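Local structure of CBS domain protein (Streptococcus pneumoniae serotype 4, 7LZG) at residues L14-T19 / L137-A142; Y48-V53 / V61-L66; R67-Y72 / V89-T94. The protein is of unknown function but carries a pair of CBS domains, modules that in many relatives bind adenosine-containing regulatory ligands. One frame throughout, in Å; residues are numbered along the deposited sequence.

Overall arrangement
Interaction 2 is the buried one of the three: the hairpin of strands 50-54 and 60-65, joined by backbone hydrogen bonds in the first CBS domain. Interaction 3 abuts it, their centres about 9 Å apart, and is partly buried; helix 66-76 follows strand 60-65 directly and meets residues 89-94 without a hydrogen bond, chiefly through side chains, with selenomethionine against tyrosine. A salt bridge from Arg-50 to Asp-68 and a probable backbone bond between Thr-63 and Lys-93 join the two. Interaction 1 is a surface contact on the opposite side of the chain's centre from interaction 3, a sparse apolar touch between the N-terminal region and helix 133-140. All three also reach the second subunit.

Interaction 1 of 3, residues L14-T19 / L137-A142; sequences LGQEET and LKAVNA
The carbonyl oxygen Leu-137 O is held by two N-H donors, both from Asn-141. The backbone Asn-141 N donates to Leu-137 O over 2.9 Å, as in a regular helical turn, and the side-chain Asn-141 ND2 adds a nearly straight bond (173° at the hydrogen) that meets the oxygen from above the carbonyl plane, while Leu-137 O lies close to the amide plane of Asn-141. Since ND2 also donates to Leu-109 O of the second subunit, this amide ties the turn at residues 137-141 to the dimer partner.

Across the segments the contact is made mainly by carbon atoms, among them the methyls of Ala-139 and Ala-142. Gln-16 sits at the N-cap position of helix 17-20, where Gln-16 O accepts from Thr-19 N at 2.9 Å, and its side chain leans onto the helix: Gln-16 CB rests 3.7 Å from Ala-139 CB. With CG anti to the carbonyl carbon (chi1 -61°) and the chain bent at chi2 (-71°), the amide end folds back so that Gln-16 OE1 lies by the Ala-139 backbone, 3.8 Å from Ala-139 CA, and reaches Ala-142 CB at 4.1 Å. Thr-19 points its methyl at the helix; Thr-19 CG2 is 3.9 Å from Lys-138 CB, the two side chains crossing obliquely while the extended lysine leads away. No hydrogen bond crosses between the segments.

Behind this, Val-140 meets Phe-9 and Leu-13 of helix 4-14, and Ala-142 meets Phe-12. The N-terminal region thus packs on the last helix of the second CBS domain, while strand 21-23 pairs with strand 127-132 of that domain's sheet, a strand exchange characteristic of the paired-CBS (Bateman) module.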
ATOM      1  N   LEU B  14     -16.443   1.154  14.435  1.00 28.47           N
ATOM      2  CA  LEU B  14     -16.210   2.056  15.559  1.00 34.09           C
ATOM      3  C   LEU B  14     -15.616   1.321  16.752  1.00 32.31           C
ATOM      4  O   LEU B  14     -14.914   1.927  17.570  1.00 40.73           O
ATOM      5  CB  LEU B  14     -17.512   2.750  15.955  1.00 37.85           C
ATOM      6  CG  LEU B  14     -17.971   3.919  15.083  1.00 29.05           C
ATOM      7  CD1 LEU B  14     -19.476   4.093  15.182  1.00 30.45           C
ATOM      8  CD2 LEU B  14     -17.262   5.193  15.502  1.00 31.46           C
ATOM      9  N   GLY B  15     -15.886   0.025  16.871  1.00 27.72           N
ATOM     10  CA  GLY B  15     -15.265  -0.808  17.873  1.00 31.41           C
ATOM     11  C   GLY B  15     -13.888  -1.316  17.517  1.00 32.91           C
ATOM     12  O   GLY B  15     -13.329  -2.132  18.252  1.00 34.98           O
ATOM     13  N   GLN B  16     -13.319  -0.855  16.401  1.00 35.93           N
ATOM     14  CA  GLN B  16     -11.994  -1.277  15.962  1.00 38.32           C
ATOM     15  C   GLN B  16     -10.997  -0.123  15.957  1.00 45.84           C
ATOM     16  O   GLN B  16      -9.985  -0.190  15.254  1.00 43.90           O
ATOM     17  CB  GLN B  16     -12.070  -1.912  14.572  1.00 34.89           C
ATOM     18  CG  GLN B  16     -12.935  -3.158  14.503  1.00 36.51           C
ATOM     19  CD  GLN B  16     -12.301  -4.349  15.193  1.00 38.01           C
ATOM     20  OE1 GLN B  16     -11.155  -4.704  14.915  1.00 41.41           O
ATOM     21  NE2 GLN B  16     -13.043  -4.973  16.100  1.00 34.50           N
ATOM     22  N   GLU B  17     -11.266   0.932  16.733  1.00 48.76           N
ATOM     23  CA  GLU B  17     -10.410   2.115  16.719  1.00 42.43           C
ATOM     24  C   GLU B  17      -8.966   1.768  17.054  1.00 48.05           C
ATOM     25  O   GLU B  17      -8.033   2.328  16.467  1.00 49.39           O
ATOM     26  CB  GLU B  17     -10.951   3.160  17.697  1.00 55.80           C
ATOM     27  CG  GLU B  17     -12.233   3.840  17.244  1.00 61.45           C
ATOM     28  CD  GLU B  17     -11.973   5.146  16.520  1.00 61.42           C
ATOM     29  OE1 GLU B  17     -10.804   5.583  16.483  1.00 54.46           O
ATOM     30  OE2 GLU B  17     -12.938   5.740  15.994  1.00 60.92           O
ATOM     31  N   GLU B  18      -8.759   0.842  17.985  1.00 55.62           N
ATOM     32  CA  GLU B  18      -7.419   0.451  18.406  1.00 57.88           C
ATOM     33  C   GLU B  18      -6.725  -0.469  17.408  1.00 50.82           C
ATOM     34  O   GLU B  18      -5.677  -1.036  17.736  1.00 56.74           O
ATOM     35  CB  GLU B  18      -7.481  -0.218  19.781  1.00 73.75           C
ATOM     36  CG  GLU B  18      -7.966   0.706  20.887  1.00 86.06           C
ATOM     37  CD  GLU B  18      -8.310  -0.038  22.162  1.00109.59           C
ATOM     38  OE1 GLU B  18      -8.637  -1.241  22.079  1.00112.85           O
ATOM     39  OE2 GLU B  18      -8.252   0.579  23.245  1.00118.37           O
ATOM     40  N   THR B  19      -7.278  -0.631  16.208  1.00 48.46           N
ATOM     41  CA  THR B  19      -6.671  -1.445  15.163  1.00 44.94           C
ATOM     42  C   THR B  19      -6.270  -0.625  13.948  1.00 48.33           C
ATOM     43  O   THR B  19      -5.102  -0.663  13.538  1.00 41.11           O
ATOM     44  CB  THR B  19      -7.631  -2.570  14.739  1.00 39.73           C
ATOM     45  OG1 THR B  19      -7.841  -3.463  15.840  1.00 48.10           O
ATOM     46  CG2 THR B  19      -7.058  -3.347  13.561  1.00 33.34           C
ATOM     47  N   LEU B 137      -8.218  -2.999   6.679  1.00 23.91           N
ATOM     48  CA  LEU B 137      -8.435  -4.395   6.315  1.00 24.30           C
ATOM     49  C   LEU B 137      -8.207  -5.319   7.501  1.00 27.14           C
ATOM     50  O   LEU B 137      -8.874  -6.353   7.616  1.00 29.59           O
ATOM     51  CB  LEU B 137      -7.530  -4.789   5.152  1.00 23.76           C
ATOM     52  CG  LEU B 137      -8.161  -4.596   3.774  1.00 21.57           C
ATOM     53  CD1 LEU B 137      -7.335  -5.293   2.725  1.00 30.52           C
ATOM     54  CD2 LEU B 137      -9.580  -5.128   3.765  1.00 30.60           C
ATOM     55  N   LYS B 138      -7.279  -4.966   8.394  1.00 27.50           N
ATOM     56  CA  LYS B 138      -7.124  -5.733   9.625  1.00 28.23           C
ATOM     57  C   LYS B 138      -8.381  -5.648  10.480  1.00 27.68           C
ATOM     58  O   LYS B 138      -8.753  -6.618  11.149  1.00 31.67           O
ATOM     59  CB  LYS B 138      -5.908  -5.242  10.411  1.00 30.66           C
ATOM     60  CG  LYS B 138      -4.578  -5.783   9.917  1.00 42.23           C
ATOM     61  CD  LYS B 138      -3.474  -5.534  10.934  1.00 55.89           C
ATOM     62  CE  LYS B 138      -2.164  -6.174  10.501  1.00 76.89           C
ATOM     63  NZ  LYS B 138      -1.101  -6.011  11.529  1.00 81.93           N
ATOM     64  N   ALA B 139      -9.054  -4.494  10.461  1.00 27.55           N
ATOM     65  CA  ALA B 139     -10.259  -4.325  11.262  1.00 27.93           C
ATOM     66  C   ALA B 139     -11.390  -5.201  10.740  1.00 26.04           C
ATOM     67  O   ALA B 139     -12.053  -5.899  11.515  1.00 26.72           O
ATOM     68  CB  ALA B 139     -10.678  -2.855  11.280  1.00 26.56           C
ATOM     69  N   VAL B 140     -11.626  -5.179   9.426  1.00 24.44           N
ATOM     70  CA  VAL B 140     -12.678  -6.007   8.848  1.00 25.49           C
ATOM     71  C   VAL B 140     -12.301  -7.478   8.802  1.00 32.30           C
ATOM     72  O   VAL B 140     -13.180  -8.327   8.614  1.00 35.65           O
ATOM     73  CB  VAL B 140     -13.049  -5.521   7.433  1.00 22.41           C
ATOM     74  CG1 VAL B 140     -13.390  -4.039   7.454  1.00 20.67           C
ATOM     75  CG2 VAL B 140     -11.924  -5.808   6.456  1.00 28.34           C
ATOM     76  N   ASN B 141     -11.017  -7.805   8.969  1.00 30.41           N
ATOM     77  CA  ASN B 141     -10.623  -9.204   9.080  1.00 28.24           C
ATOM     78  C   ASN B 141     -11.026  -9.817  10.414  1.00 32.44           C
ATOM     79  O   ASN B 141     -10.915 -11.037  10.573  1.00 39.18           O
ATOM     80  CB  ASN B 141      -9.116  -9.349   8.871  1.00 31.91           C
ATOM     81  CG  ASN B 141      -8.753  -9.589   7.419  1.00 37.38           C
ATOM     82  OD1 ASN B 141      -8.573 -10.730   6.995  1.00 45.65           O
ATOM     83  ND2 ASN B 141      -8.657  -8.514   6.644  1.00 38.53           N
ATOM     84  N   ALA B 142     -11.486  -9.006  11.370  1.00 27.77           N
ATOM     85  CA  ALA B 142     -12.089  -9.550  12.579  1.00 33.28           C
ATOM     86  C   ALA B 142     -13.402 -10.262  12.285  1.00 36.83           C
ATOM     87  O   ALA B 142     -13.868 -11.048  13.117  1.00 41.88           O
ATOM     88  CB  ALA B 142     -12.313  -8.439  13.606  1.00 30.20           C
TER

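Interaction 2 of 3, residues Y48-V53 / V61-L66; sequences YTRVPV and VGTIGL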
ATOM      1  N   TYR B  48       7.050   0.003   5.829  1.00 53.03           N
ATOM      2  CA  TYR B  48       6.008   0.877   5.315  1.00 50.32           C
ATOM      3  C   TYR B  48       6.498   1.609   4.073  1.00 39.32           C
ATOM      4  O   TYR B  48       7.674   1.972   3.973  1.00 33.83           O
ATOM      5  CB  TYR B  48       5.578   1.884   6.384  1.00 49.83           C
ATOM      6  CG  TYR B  48       5.066   1.238   7.653  1.00 66.51           C
ATOM      7  CD1 TYR B  48       4.293   0.085   7.605  1.00 75.56           C
ATOM      8  CD2 TYR B  48       5.368   1.773   8.898  1.00 78.02           C
ATOM      9  CE1 TYR B  48       3.827  -0.513   8.763  1.00 88.89           C
ATOM     10  CE2 TYR B  48       4.908   1.182  10.061  1.00 88.70           C
ATOM     11  CZ  TYR B  48       4.138   0.040   9.986  1.00 96.16           C
ATOM     12  OH  TYR B  48       3.676  -0.553  11.140  1.00 98.58           O
ATOM     13  N   THR B  49       5.587   1.818   3.121  1.00 39.88           N
ATOM     14  CA  THR B  49       5.946   2.510   1.889  1.00 32.52           C
ATOM     15  C   THR B  49       6.040   4.016   2.091  1.00 28.32           C
ATOM     16  O   THR B  49       6.874   4.672   1.457  1.00 21.15           O
ATOM     17  CB  THR B  49       4.934   2.181   0.789  1.00 32.33           C
ATOM     18  OG1 THR B  49       4.850   0.760   0.626  1.00 48.71           O
ATOM     19  CG2 THR B  49       5.354   2.804  -0.535  1.00 33.19           C
ATOM     20  N   ARG B  50       5.215   4.578   2.972  1.00 32.07           N
ATOM     21  CA  ARG B  50       5.242   6.001   3.273  1.00 25.59           C
ATOM     22  C   ARG B  50       5.372   6.202   4.774  1.00 23.86           C
ATOM     23  O   ARG B  50       4.740   5.490   5.561  1.00 30.03           O
ATOM     24  CB  ARG B  50       3.982   6.711   2.767  1.00 23.40           C
ATOM     25  CG  ARG B  50       3.616   6.380   1.335  1.00 28.25           C
ATOM     26  CD  ARG B  50       2.693   7.430   0.752  1.00 31.00           C
ATOM     27  NE  ARG B  50       3.342   8.733   0.670  1.00 25.90           N
ATOM     28  CZ  ARG B  50       4.102   9.127  -0.343  1.00 25.85           C
ATOM     29  NH1 ARG B  50       4.334   8.339  -1.381  1.00 35.59           N
ATOM     30  NH2 ARG B  50       4.643  10.342  -0.314  1.00 24.14           N
ATOM     31  N   VAL B  51       6.195   7.168   5.165  1.00 23.09           N
ATOM     32  CA  VAL B  51       6.337   7.531   6.572  1.00 26.71           C
ATOM     33  C   VAL B  51       6.026   9.015   6.724  1.00 20.94           C
ATOM     34  O   VAL B  51       6.313   9.807   5.813  1.00 18.40           O
ATOM     35  CB  VAL B  51       7.739   7.193   7.107  1.00 21.76           C
ATOM     36  CG1 VAL B  51       7.997   5.699   7.004  1.00 30.83           C
ATOM     37  CG2 VAL B  51       8.804   7.979   6.363  1.00 22.49           C
ATOM     38  N   PRO B  52       5.427   9.435   7.833  1.00 21.20           N
ATOM     39  CA  PRO B  52       5.141  10.859   8.020  1.00 22.55           C
ATOM     40  C   PRO B  52       6.410  11.642   8.312  1.00 23.00           C
ATOM     41  O   PRO B  52       7.417  11.105   8.780  1.00 25.05           O
ATOM     42  CB  PRO B  52       4.189  10.873   9.219  1.00 23.50           C
ATOM     43  CG  PRO B  52       4.546   9.642   9.980  1.00 23.54           C
ATOM     44  CD  PRO B  52       4.943   8.617   8.958  1.00 23.13           C
ATOM     45  N   VAL B  53       6.350  12.938   8.017  1.00 26.65           N
ATOM     46  CA  VAL B  53       7.461  13.855   8.238  1.00 26.95           C
ATOM     47  C   VAL B  53       7.000  14.936   9.202  1.00 24.58           C
ATOM     48  O   VAL B  53       5.960  15.568   8.986  1.00 24.21           O
ATOM     49  CB  VAL B  53       7.964  14.475   6.921  1.00 24.77           C
ATOM     50  CG1 VAL B  53       9.012  15.536   7.203  1.00 27.15           C
ATOM     51  CG2 VAL B  53       8.527  13.397   6.012  1.00 19.81           C
ATOM     52  N   VAL B  61       4.537  17.785   8.761  1.00 29.63           N
ATOM     53  CA  VAL B  61       4.880  18.394   7.481  1.00 26.13           C
ATOM     54  C   VAL B  61       4.206  17.666   6.329  1.00 30.66           C
ATOM     55  O   VAL B  61       3.570  18.283   5.471  1.00 35.84           O
ATOM     56  CB  VAL B  61       6.413  18.421   7.305  1.00 28.22           C
ATOM     57  CG1 VAL B  61       6.791  19.168   6.034  1.00 31.83           C
ATOM     58  CG2 VAL B  61       7.075  19.044   8.520  1.00 27.48           C
ATOM     59  N   GLY B  62       4.334  16.345   6.300  1.00 25.24           N
ATOM     60  CA  GLY B  62       3.746  15.556   5.240  1.00 23.88           C
ATOM     61  C   GLY B  62       4.238  14.126   5.317  1.00 23.47           C
ATOM     62  O   GLY B  62       4.821  13.701   6.317  1.00 20.62           O
ATOM     63  N   THR B  63       3.986  13.391   4.240  1.00 23.60           N
ATOM     64  CA  THR B  63       4.453  12.021   4.098  1.00 19.77           C
ATOM     65  C   THR B  63       5.500  11.952   2.996  1.00 20.42           C
ATOM     66  O   THR B  63       5.509  12.772   2.074  1.00 21.19           O
ATOM     67  CB  THR B  63       3.299  11.069   3.775  1.00 20.64           C
ATOM     68  OG1 THR B  63       2.694  11.455   2.534  1.00 22.38           O
ATOM     69  CG2 THR B  63       2.254  11.107   4.878  1.00 23.19           C
ATOM     70  N   ILE B  64       6.387  10.964   3.096  1.00 20.96           N
ATOM     71  CA  ILE B  64       7.454  10.792   2.121  1.00 20.06           C
ATOM     72  C   ILE B  64       7.642   9.307   1.842  1.00 19.70           C
ATOM     73  O   ILE B  64       7.431   8.455   2.710  1.00 18.26           O
ATOM     74  CB  ILE B  64       8.776  11.440   2.595  1.00 17.45           C
ATOM     75  CG1 ILE B  64       9.761  11.561   1.432  1.00 14.44           C
ATOM     76  CG2 ILE B  64       9.388  10.647   3.743  1.00 18.51           C
ATOM     77  CD1 ILE B  64      11.049  12.250   1.792  1.00 15.30           C
ATOM     78  N   GLY B  65       8.020   9.004   0.601  1.00 19.00           N
ATOM     79  CA  GLY B  65       8.361   7.656   0.203  1.00 15.28           C
ATOM     80  C   GLY B  65       9.597   7.666  -0.673  1.00 13.68           C
ATOM     81  O   GLY B  65      10.151   8.722  -0.984  1.00 16.74           O
ATOM     82  N   LEU B  66      10.022   6.464  -1.064  1.00 13.61           N
ATOM     83  CA  LEU B  66      11.196   6.350  -1.921  1.00 13.68           C
ATOM     84  C   LEU B  66      10.947   6.941  -3.301  1.00 14.96           C
ATOM     85  O   LEU B  66      11.873   7.482  -3.914  1.00 13.64           O
ATOM     86  CB  LEU B  66      11.620   4.889  -2.031  1.00 17.22           C
ATOM     87  CG  LEU B  66      12.325   4.362  -0.785  1.00 18.16           C
ATOM     88  CD1 LEU B  66      12.564   2.873  -0.907  1.00 19.47           C
ATOM     89  CD2 LEU B  66      13.633   5.105  -0.583  1.00 18.97           C
TER
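Strands 50-53 and 61-65 run antiparallel, their axes 4.3 Å apart at closest approach and their directions 152° apart. They form the beta hairpin of the first CBS domain. Val-51 and Ile-64 make a hydrogen-bonded pair: Val-51 N to Ile-64 O and Ile-64 N to Val-51 O are both 3.0 Å, each donor in the plane of its acceptor carbonyl. Farther along, Val-53 N donates to Gly-62 O, and Val-53 O receives two donors, Val-61 N at 2.6 Å and Gly-62 N at 3.2 Å, so that Val-61 and Gly-62 together face Val-53 in a classic beta bulge.

On the face carrying Val-51, Val-53 and Ile-64, the methyl Ile-64 CG2, in the crowded position between its backbone N and carbonyl carbon, is shared: Val-51 CG2 lies alongside at 3.8 Å, and Val-53 CG2 approaches obliquely at 3.7 Å. Helix 36-45 meets this face through Leu-43.

Pro-52 and Thr-63 lie on the other face, against Phe-117 of strand 117-121. There Arg-50, bent at chi3 (64°), crosses Thr-63 at about a right angle; Arg-50 NH2 forms a salt bridge with Asp-68, and one face of the guanidinium lies over Gly-65 N, offset toward the rim.

Interaction 3 of 3, residues R67-Y72 / V89-T94; sequences RDIMAY and VHMTKT
Tyr-72 and the selenomethionine Met-91 cross at about a right angle, and this pair carries the contact. Tyr-72 leaves helix 66-76 with CG anti to its backbone N (chi1 -175°), which sends the ring out toward residues 89-94. Met-91 starts with CG in the crowded position between its backbone N and carbonyl carbon (chi1 66°), then bends at chi2 and chi3, so the chain curls back and lays its terminal methyl over one ring face. The CE of Met-91 stands 3.8 Å from the Tyr-72 ring centroid, 21° off the normal, which makes a CH-pi contact. It is displaced toward the rim, with Tyr-72 CD1 and CE1 both 3.6 Å from Met-91 CE. The selenium follows obliquely at 4.6 Å from the same centroid, giving a Met-aromatic contact, while Met-91 CB lies 3.6 Å from Tyr-72 CD2.

The curl also brings selenium to the helix itself: Met-91 SE is 3.8 Å from Ile-69 CA, and the isoleucine side chain crosses it obliquely. Ile-64 of strand 60-65 and Ala-36 of helix 36-45 touch Met-91 as well, so its side chain is wedged between the helices and the hairpin of the first CBS domain. Residues 89-94 lie in the loop between helix 66-76 and helix 105-111. They run on past the outer strand 60-65, where Lys-93 probably makes a backbone hydrogen bond with Thr-63, consistent with the edge-strand exchange of paired CBS (Bateman) modules.

His-90 lies beside Tyr-72 and points the same way; Tyr-72 OH is 3.7 Å from His-90 CB, before the imidazole leads off. At the other end of the contact, Asp-68 offers its methylene, with Asp-68 CB 3.5 Å from Met-91 O, while its carboxylate is engaged by Arg-50.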
ATOM      1  N   ARG B  67       9.714   6.846  -3.806  1.00 14.98           N
ATOM      2  CA  ARG B  67       9.402   7.460  -5.092  1.00 19.61           C
ATOM      3  C   ARG B  67       9.587   8.970  -5.036  1.00 21.58           C
ATOM      4  O   ARG B  67      10.068   9.581  -5.997  1.00 23.95           O
ATOM      5  CB  ARG B  67       7.978   7.106  -5.517  1.00 24.49           C
ATOM      6  CG  ARG B  67       7.542   7.765  -6.819  1.00 29.67           C
ATOM      7  CD  ARG B  67       6.122   7.377  -7.192  1.00 40.57           C
ATOM      8  NE  ARG B  67       5.187   7.627  -6.101  1.00 59.08           N
ATOM      9  CZ  ARG B  67       3.872   7.484  -6.192  1.00 71.05           C
ATOM     10  NH1 ARG B  67       3.295   7.109  -7.322  1.00 71.31           N
ATOM     11  NH2 ARG B  67       3.118   7.728  -5.124  1.00 70.69           N
ATOM     12  N   ASP B  68       9.218   9.588  -3.912  1.00 15.15           N
ATOM     13  CA  ASP B  68       9.401  11.028  -3.767  1.00 13.50           C
ATOM     14  C   ASP B  68      10.877  11.400  -3.803  1.00 17.23           C
ATOM     15  O   ASP B  68      11.263  12.376  -4.456  1.00 17.52           O
ATOM     16  CB  ASP B  68       8.756  11.501  -2.466  1.00 17.47           C
ATOM     17  CG  ASP B  68       7.281  11.159  -2.395  1.00 25.55           C
ATOM     18  OD1 ASP B  68       6.536  11.534  -3.325  1.00 32.84           O
ATOM     19  OD2 ASP B  68       6.868  10.502  -1.416  1.00 25.76           O
ATOM     20  N   ILE B  69      11.719  10.626  -3.117  1.00 19.98           N
ATOM     21  CA  ILE B  69      13.153  10.887  -3.139  1.00 16.47           C
ATOM     22  C   ILE B  69      13.733  10.579  -4.514  1.00 18.72           C
ATOM     23  O   ILE B  69      14.534  11.352  -5.052  1.00 20.85           O
ATOM     24  CB  ILE B  69      13.853  10.077  -2.033  1.00 14.67           C
ATOM     25  CG1 ILE B  69      13.270  10.439  -0.666  1.00 16.77           C
ATOM     26  CG2 ILE B  69      15.356  10.314  -2.065  1.00 16.77           C
ATOM     27  CD1 ILE B  69      13.956   9.755   0.492  1.00 24.64           C
HETATM   28  N   MSE B  70      13.336   9.456  -5.104  1.00 17.22           N
HETATM   29  CA  MSE B  70      13.890   9.023  -6.382  1.00 18.30           C
HETATM   30  C   MSE B  70      13.509   9.966  -7.519  1.00 19.39           C
HETATM   31  O   MSE B  70      14.356  10.344  -8.326  1.00 20.51           O
HETATM   32  CB  MSE B  70      13.430   7.600  -6.706  1.00 22.61           C
HETATM   33  CG  MSE B  70      14.566   6.632  -6.980  1.00 26.89           C
HETATM   34 SE   MSE B  70      15.956   6.704  -5.609  1.00 70.56          SE
HETATM   35  CE  MSE B  70      14.880   6.249  -4.048  1.00 27.05           C
ATOM     36  N   ALA B  71      12.230  10.344  -7.576  1.00 20.90           N
ATOM     37  CA  ALA B  71      11.780  11.256  -8.623  1.00 19.44           C
ATOM     38  C   ALA B  71      12.370  12.648  -8.448  1.00 20.90           C
ATOM     39  O   ALA B  71      12.573  13.362  -9.436  1.00 22.93           O
ATOM     40  CB  ALA B  71      10.253  11.325  -8.645  1.00 18.60           C
ATOM     41  N   TYR B  72      12.649  13.049  -7.206  1.00 19.63           N
ATOM     42  CA  TYR B  72      13.277  14.344  -6.972  1.00 18.69           C
ATOM     43  C   TYR B  72      14.703  14.366  -7.510  1.00 21.90           C
ATOM     44  O   TYR B  72      15.137  15.367  -8.093  1.00 29.45           O
ATOM     45  CB  TYR B  72      13.246  14.670  -5.478  1.00 20.30           C
ATOM     46  CG  TYR B  72      13.761  16.044  -5.111  1.00 21.86           C
ATOM     47  CD1 TYR B  72      15.107  16.251  -4.847  1.00 21.10           C
ATOM     48  CD2 TYR B  72      12.900  17.131  -5.011  1.00 24.22           C
ATOM     49  CE1 TYR B  72      15.588  17.493  -4.504  1.00 22.93           C
ATOM     50  CE2 TYR B  72      13.373  18.387  -4.666  1.00 24.35           C
ATOM     51  CZ  TYR B  72      14.721  18.558  -4.415  1.00 27.85           C
ATOM     52  OH  TYR B  72      15.213  19.794  -4.071  1.00 31.52           O
ATOM     53  N   VAL B  89      12.464  17.709   3.365  1.00 22.76           N
ATOM     54  CA  VAL B  89      11.287  18.569   3.273  1.00 23.41           C
ATOM     55  C   VAL B  89      11.121  19.112   1.860  1.00 22.45           C
ATOM     56  O   VAL B  89       9.998  19.390   1.420  1.00 18.84           O
ATOM     57  CB  VAL B  89      11.380  19.705   4.311  1.00 24.29           C
ATOM     58  CG1 VAL B  89      12.604  20.570   4.053  1.00 24.08           C
ATOM     59  CG2 VAL B  89      10.107  20.543   4.312  1.00 25.52           C
ATOM     60  N   HIS B  90      12.222  19.254   1.121  1.00 22.47           N
ATOM     61  CA  HIS B  90      12.144  19.736  -0.251  1.00 24.35           C
ATOM     62  C   HIS B  90      11.499  18.729  -1.192  1.00 24.34           C
ATOM     63  O   HIS B  90      11.220  19.076  -2.346  1.00 28.09           O
ATOM     64  CB  HIS B  90      13.540  20.103  -0.758  1.00 25.74           C
ATOM     65  CG  HIS B  90      14.146  21.279  -0.057  1.00 27.69           C
ATOM     66  ND1 HIS B  90      13.435  22.427   0.220  1.00 33.41           N
ATOM     67  CD2 HIS B  90      15.391  21.480   0.432  1.00 31.62           C
ATOM     68  CE1 HIS B  90      14.219  23.287   0.844  1.00 34.92           C
ATOM     69  NE2 HIS B  90      15.411  22.738   0.986  1.00 33.44           N
HETATM   70  N   MSE B  91      11.255  17.505  -0.736  1.00 18.94           N
HETATM   71  CA  MSE B  91      10.613  16.493  -1.564  1.00 19.66           C
HETATM   72  C   MSE B  91       9.506  15.788  -0.796  1.00 19.46           C
HETATM   73  O   MSE B  91       8.923  14.816  -1.274  1.00 20.67           O
HETATM   74  CB  MSE B  91      11.638  15.478  -2.059  1.00 21.47           C
HETATM   75  CG  MSE B  91      12.258  14.640  -0.958  1.00 24.04           C
HETATM   76 SE   MSE B  91      14.096  14.166  -1.381  1.00 47.20          SE
HETATM   77  CE  MSE B  91      14.875  15.951  -1.289  1.00 21.97           C
ATOM     78  N   THR B  92       9.228  16.279   0.407  1.00 20.24           N
ATOM     79  CA  THR B  92       8.127  15.743   1.192  1.00 16.41           C
ATOM     80  C   THR B  92       6.802  16.148   0.559  1.00 21.07           C
ATOM     81  O   THR B  92       6.623  17.301   0.154  1.00 25.26           O
ATOM     82  CB  THR B  92       8.210  16.244   2.632  1.00 19.62           C
ATOM     83  OG1 THR B  92       9.467  15.854   3.199  1.00 22.01           O
ATOM     84  CG2 THR B  92       7.085  15.660   3.470  1.00 25.12           C
ATOM     85  N   LYS B  93       5.882  15.194   0.452  1.00 27.14           N
ATOM     86  CA  LYS B  93       4.572  15.457  -0.138  1.00 31.63           C
ATOM     87  C   LYS B  93       3.709  16.153   0.904  1.00 28.80           C
ATOM     88  O   LYS B  93       3.166  15.515   1.811  1.00 25.91           O
ATOM     89  CB  LYS B  93       3.927  14.165  -0.626  1.00 31.34           C
ATOM     90  CG  LYS B  93       2.630  14.379  -1.393  1.00 38.37           C
ATOM     91  CD  LYS B  93       2.015  13.055  -1.820  1.00 44.70           C
ATOM     92  CE  LYS B  93       0.670  13.262  -2.501  1.00 55.36           C
ATOM     93  NZ  LYS B  93       0.016  11.966  -2.841  1.00 59.45           N
ATOM     94  N   THR B  94       3.591  17.471   0.785  1.00 45.30           N
ATOM     95  CA  THR B  94       2.735  18.251   1.664  1.00 53.27           C
ATOM     96  C   THR B  94       1.298  18.331   1.168  1.00 56.84           C
ATOM     97  O   THR B  94       0.421  18.774   1.920  1.00 52.01           O
ATOM     98  CB  THR B  94       3.301  19.666   1.830  1.00 50.02           C
ATOM     99  OG1 THR B  94       3.388  20.300   0.548  1.00 43.54           O
ATOM    100  CG2 THR B  94       4.688  19.609   2.454  1.00 47.14           C
TER